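Local coordinates for possible adenyl cyclase-associated protein (Cryptosporidium parvum, PDB 2B0R) that probably sequesters monomeric actin, as related cyclase-associated proteins do, and so may influence filament turnover, at residues S112-N117 and T131-K136. Numbering follows the deposited sequence.
Sequences SIEIVN and TISLDK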
# COMPACT_ATOMS: atom_id res chain seq x y z
N SER A 112 -16.20 -13.66 -2.26
CA SER A 112 -15.35 -12.69 -1.61
C SER A 112 -16.01 -11.38 -1.17
O SER A 112 -17.09 -11.02 -1.63
CB SER A 112 -14.17 -12.39 -2.54
OG SER A 112 -14.62 -11.56 -3.58
N ILE A 113 -15.34 -10.67 -0.26
CA ILE A 113 -15.69 -9.28 -0.01
C ILE A 113 -14.53 -8.43 -0.45
O ILE A 113 -13.37 -8.68 -0.11
CB ILE A 113 -16.01 -9.01 1.48
CG1 ILE A 113 -17.25 -9.80 1.91
CG2 ILE A 113 -16.17 -7.47 1.73
CD1 ILE A 113 -17.34 -10.01 3.35
N GLU A 114 -14.86 -7.42 -1.21
CA GLU A 114 -13.89 -6.58 -1.81
C GLU A 114 -13.99 -5.21 -1.17
O GLU A 114 -15.08 -4.57 -1.18
CB GLU A 114 -14.21 -6.49 -3.29
CG GLU A 114 -13.06 -6.12 -4.20
CD GLU A 114 -13.41 -6.40 -5.66
OE1 GLU A 114 -13.01 -5.60 -6.54
OE2 GLU A 114 -14.10 -7.43 -5.93
N ILE A 115 -12.88 -4.76 -0.60
CA ILE A 115 -12.85 -3.44 0.03
C ILE A 115 -11.87 -2.53 -0.73
O ILE A 115 -10.70 -2.85 -0.87
CB ILE A 115 -12.60 -3.54 1.58
CG1 ILE A 115 -13.57 -4.57 2.19
CG2 ILE A 115 -12.76 -2.19 2.23
CD1 ILE A 115 -13.56 -4.70 3.68
N VAL A 116 -12.38 -1.45 -1.27
CA VAL A 116 -11.55 -0.54 -2.08
C VAL A 116 -11.69 0.92 -1.65
O VAL A 116 -12.82 1.45 -1.54
CB VAL A 116 -11.92 -0.59 -3.58
CG1 VAL A 116 -10.86 0.17 -4.40
CG2 VAL A 116 -12.01 -1.99 -4.05
N ASN A 117 -10.55 1.58 -1.46
CA ASN A 117 -10.53 3.01 -1.13
C ASN A 117 -11.41 3.29 0.09
O ASN A 117 -12.32 4.16 0.03
CB ASN A 117 -11.00 3.84 -2.33
CG ASN A 117 -10.50 5.26 -2.27
OD1 ASN A 117 -11.27 6.21 -2.04
ND2 ASN A 117 -9.20 5.44 -2.49
N THR A 131 -12.80 -15.34 1.24
CA THR A 131 -11.79 -14.42 0.73
C THR A 131 -12.17 -12.99 1.03
O THR A 131 -13.33 -12.58 0.79
CB THR A 131 -11.73 -14.57 -0.85
OG1 THR A 131 -11.20 -15.85 -1.17
CG2 THR A 131 -10.89 -13.52 -1.52
N ILE A 132 -11.22 -12.21 1.51
CA ILE A 132 -11.39 -10.75 1.57
C ILE A 132 -10.23 -10.03 0.89
O ILE A 132 -9.06 -10.41 1.02
CB ILE A 132 -11.45 -10.20 3.02
CG1 ILE A 132 -12.63 -10.80 3.79
CG2 ILE A 132 -11.53 -8.62 3.02
CD1 ILE A 132 -12.59 -10.46 5.30
N SER A 133 -10.55 -8.96 0.18
CA SER A 133 -9.52 -8.20 -0.49
C SER A 133 -9.56 -6.74 -0.09
O SER A 133 -10.63 -6.09 -0.12
CB SER A 133 -9.61 -8.43 -2.02
OG SER A 133 -9.59 -7.21 -2.70
N LEU A 134 -8.40 -6.24 0.32
CA LEU A 134 -8.26 -4.85 0.75
C LEU A 134 -7.28 -4.13 -0.13
O LEU A 134 -6.12 -4.53 -0.25
CB LEU A 134 -7.73 -4.77 2.18
CG LEU A 134 -8.39 -5.56 3.30
CD1 LEU A 134 -7.70 -5.20 4.58
CD2 LEU A 134 -9.86 -5.25 3.40
N ASP A 135 -7.73 -3.04 -0.72
CA ASP A 135 -6.92 -2.30 -1.65
C ASP A 135 -7.07 -0.79 -1.41
O ASP A 135 -8.20 -0.27 -1.34
CB ASP A 135 -7.31 -2.70 -3.09
CG ASP A 135 -6.67 -1.80 -4.13
OD1 ASP A 135 -7.40 -1.01 -4.77
OD2 ASP A 135 -5.43 -1.86 -4.29
N LYS A 136 -5.94 -0.09 -1.25
CA LYS A 136 -5.95 1.37 -0.93
C LYS A 136 -6.88 1.72 0.23
O LYS A 136 -7.76 2.57 0.09
CB LYS A 136 -6.32 2.22 -2.15
CG LYS A 136 -5.39 2.10 -3.34
CD LYS A 136 -5.96 2.85 -4.52
CE LYS A 136 -5.17 2.56 -5.77
NZ LYS A 136 -6.08 2.15 -6.90
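The carbonyl oxygen of Asp-135 collects three approaches: Asn-117 N donates to Asp-135 O at 3.0 Å, the hydroxyl of Ser-137 is hydrogen-bonded to it from the following loop, and the CA-H of Val-116 adds a weaker C-H...O contact. This cluster closes a parallel pairing of strands 112-116 and 131-135, whose axes approach to 4.7 Å and diverge by only 9°. Ile-113 and Ile-115 each use both N-H and C=O toward the second strand, as in the bonds from Ser-133 N to Ile-113 O (2.8 Å) and from Ile-115 N to Ser-133 O (2.7 Å). Glu-114 and Val-116 turn their backbone polar groups the other way, to strand 93-100.

On the inward face, Ile-115 and Leu-134 lie side by side. With CG beside its own backbone N (chi1 -51°), Leu-134 brings the CD2 branch back against Ile-115 CB at 3.7 Å. Ile-132 packs more loosely (Ile-132 CG2 to Ile-115 CD1, 4.5 Å) and also meets Ile-142 from the opposing sheet. The outward face is mixed: Thr-131 CG2 rests on Ser-112 CB at 3.6 Å, while Asp-135 runs alongside Val-116, with Asp-135 OD1 beside Val-116 CG1, and Asp-135 OD2 is hydrogen-bonded to Ser-156 one strand further on.

Equivalent positions stacked on successive coils in this way are the signature of the parallel beta-helix adopted by the C-terminal domain of cyclase-associated proteins. Regular backbone bonding thus fixes the coil spacing whatever the side chains, leaving their chemistry to separate an aliphatic interior from the more polar face of Ser-112, Thr-131 and Asp-135.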